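Local coordinates for protein ORF14 (Streptomyces clavuligerus, PDB 2WPX) that binds acetyl-CoA as a tandem GNAT protein of the clavulanic acid biosynthesis pathway and probably acts as an acyltransferase, at residues 37-42 against 261-266. Numbering follows the deposited sequence.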
loop_
_atom_site.group_PDB
_atom_site.type_symbol
_atom_site.label_atom_id
_atom_site.label_comp_id
_atom_site.label_asym_id
_atom_site.label_seq_id
_atom_site.Cartn_x
_atom_site.Cartn_y
_atom_site.Cartn_z
ATOM N N ARG A 37 -6.175 -10.061 -7.921
ATOM C CA ARG A 37 -5.449 -10.934 -7.037
ATOM C C ARG A 37 -5.114 -10.139 -5.762
ATOM O O ARG A 37 -4.564 -9.027 -5.828
ATOM C CB ARG A 37 -4.186 -11.408 -7.743
ATOM C CG ARG A 37 -3.438 -12.426 -6.936
ATOM C CD ARG A 37 -2.208 -12.815 -7.643
ATOM N NE ARG A 37 -1.509 -13.809 -6.854
ATOM C CZ ARG A 37 -0.451 -14.461 -7.295
ATOM N NH1 ARG A 37 0.004 -14.203 -8.496
ATOM N NH2 ARG A 37 0.140 -15.361 -6.542
ATOM N N ALA A 38 -5.483 -10.661 -4.605
ATOM C CA ALA A 38 -5.248 -9.900 -3.395
ATOM C C ALA A 38 -5.359 -10.744 -2.162
ATOM O O ALA A 38 -6.067 -11.755 -2.161
ATOM C CB ALA A 38 -6.233 -8.624 -3.294
ATOM N N ALA A 39 -4.663 -10.334 -1.087
ATOM C CA ALA A 39 -4.940 -10.949 0.206
ATOM C C ALA A 39 -6.371 -10.513 0.556
ATOM O O ALA A 39 -6.700 -9.368 0.340
ATOM C CB ALA A 39 -3.964 -10.450 1.252
ATOM N N PRO A 40 -7.215 -11.429 1.045
ATOM C CA PRO A 40 -8.532 -11.058 1.633
ATOM C C PRO A 40 -8.382 -9.917 2.642
ATOM O O PRO A 40 -7.354 -9.777 3.294
ATOM C CB PRO A 40 -8.986 -12.317 2.380
ATOM C CG PRO A 40 -8.153 -13.502 1.677
ATOM C CD PRO A 40 -6.871 -12.859 1.210
ATOM N N PRO A 41 -9.396 -9.086 2.744
ATOM C CA PRO A 41 -9.382 -7.974 3.677
ATOM C C PRO A 41 -9.330 -8.571 5.032
ATOM O O PRO A 41 -9.989 -9.555 5.255
ATOM C CB PRO A 41 -10.736 -7.306 3.458
ATOM C CG PRO A 41 -11.113 -7.681 2.083
ATOM C CD PRO A 41 -10.602 -9.099 1.903
ATOM N N CYS A 42 -8.455 -8.038 5.881
ATOM C CA CYS A 42 -8.422 -8.369 7.306
ATOM C C CYS A 42 -9.283 -7.334 8.061
ATOM O O CYS A 42 -9.022 -6.123 8.031
ATOM C CB CYS A 42 -6.967 -8.324 7.793
ATOM S SG CYS A 42 -6.755 -8.265 9.539
ATOM N N PRO A 261 -2.851 -15.783 7.554
ATOM C CA PRO A 261 -1.530 -16.291 7.948
ATOM C C PRO A 261 -0.592 -16.581 6.780
ATOM O O PRO A 261 0.624 -16.670 6.974
ATOM C CB PRO A 261 -1.851 -17.617 8.662
ATOM C CG PRO A 261 -3.361 -17.489 9.084
ATOM C CD PRO A 261 -3.983 -16.619 8.045
ATOM N N ALA A 262 -1.146 -16.826 5.607
ATOM C CA ALA A 262 -0.368 -17.143 4.420
ATOM C C ALA A 262 0.087 -15.925 3.608
ATOM O O ALA A 262 0.764 -16.082 2.609
ATOM C CB ALA A 262 -1.209 -18.112 3.482
ATOM N N TYR A 263 -0.303 -14.722 3.984
ATOM C CA TYR A 263 0.042 -13.582 3.147
ATOM C C TYR A 263 0.940 -12.592 3.885
ATOM O O TYR A 263 0.840 -12.431 5.071
ATOM C CB TYR A 263 -1.213 -12.839 2.675
ATOM C CG TYR A 263 -2.056 -13.574 1.671
ATOM C CD1 TYR A 263 -2.113 -13.140 0.338
ATOM C CD2 TYR A 263 -2.807 -14.701 2.042
ATOM C CE1 TYR A 263 -2.870 -13.760 -0.573
ATOM C CE2 TYR A 263 -3.607 -15.342 1.103
ATOM C CZ TYR A 263 -3.611 -14.853 -0.193
ATOM O OH TYR A 263 -4.366 -15.433 -1.138
ATOM N N ALA A 264 1.821 -11.914 3.165
ATOM C CA ALA A 264 2.636 -10.899 3.814
ATOM C C ALA A 264 3.008 -9.851 2.789
ATOM O O ALA A 264 2.866 -10.048 1.579
ATOM C CB ALA A 264 3.868 -11.544 4.517
ATOM N N LEU A 265 3.389 -8.693 3.269
ATOM C CA LEU A 265 3.686 -7.580 2.349
ATOM C C LEU A 265 5.172 -7.198 2.489
ATOM O O LEU A 265 5.656 -6.972 3.578
ATOM C CB LEU A 265 2.709 -6.428 2.609
ATOM C CG LEU A 265 2.654 -5.114 1.833
ATOM C CD1 LEU A 265 3.924 -4.302 2.017
ATOM C CD2 LEU A 265 2.328 -5.313 0.335
ATOM N N GLN A 266 5.909 -7.209 1.385
ATOM C CA GLN A 266 7.299 -6.754 1.392
ATOM C C GLN A 266 7.306 -5.322 1.063
ATOM O O GLN A 266 6.789 -4.925 0.029
ATOM C CB GLN A 266 8.147 -7.501 0.362
ATOM C CG GLN A 266 9.640 -7.096 0.356
ATOM C CD GLN A 266 10.461 -7.921 -0.633
ATOM O OE1 GLN A 266 11.009 -8.965 -0.259
ATOM N NE2 GLN A 266 10.537 -7.469 -1.912
#
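The aromatic ring of Tyr-263 lies against the extended backbone at Ala-39 and Pro-40, and two CH-pi contacts reach the same face of it. Ala-39 CA sits 3.9 Å from the Tyr-263 ring centroid, 29° off the normal. Pro-40 CD stands beside it, 4.3 Å from that centroid at 20°, displaced toward the CZ-CE2 rim. The pyrrolidine lies roughly perpendicular to the phenol and meets it through CD. Apolar contact continues at the base of the tyrosine: Ala-39 CB touches Tyr-263 CD1 at 3.4 Å and lies 3.9 Å from Tyr-263 CB. The ring is set in this place by a chi1 of -70°, which turns CG away from the carbonyl carbon and to the side of the backbone N. In the tandem GNAT architecture the contact bridges the two acetyltransferase-like regions: segment 37-42 belongs to the loop between helices 18-33 and 43-51 of the N-terminal one, and Tyr-263 begins strand 263-271 of the C-terminal one. The contact lies at the surface and buries 137 Å², both sides summed. It is away from the acetyl-CoA site: the side chain of Ala-38 is about 11 Å from the bound cofactor. The carbonyl O of Ala-38 makes a looser, oblique approach to the ring carbon CE1 of Tyr-263 at 4.1 Å, and the phenol OH remains 4.2 Å from that same Ala-38 O, too far for a hydrogen bond. Around the seam, Tyr-263 also packs on Leu-301 of strand 301-307, while Pro-40 reaches Asn-260 and Pro-41 rests on Met-28 and Ala-32 of helix 18-33. The extended side chain of Arg-37 makes cation-pi contacts with Trp-160 and Tyr-325.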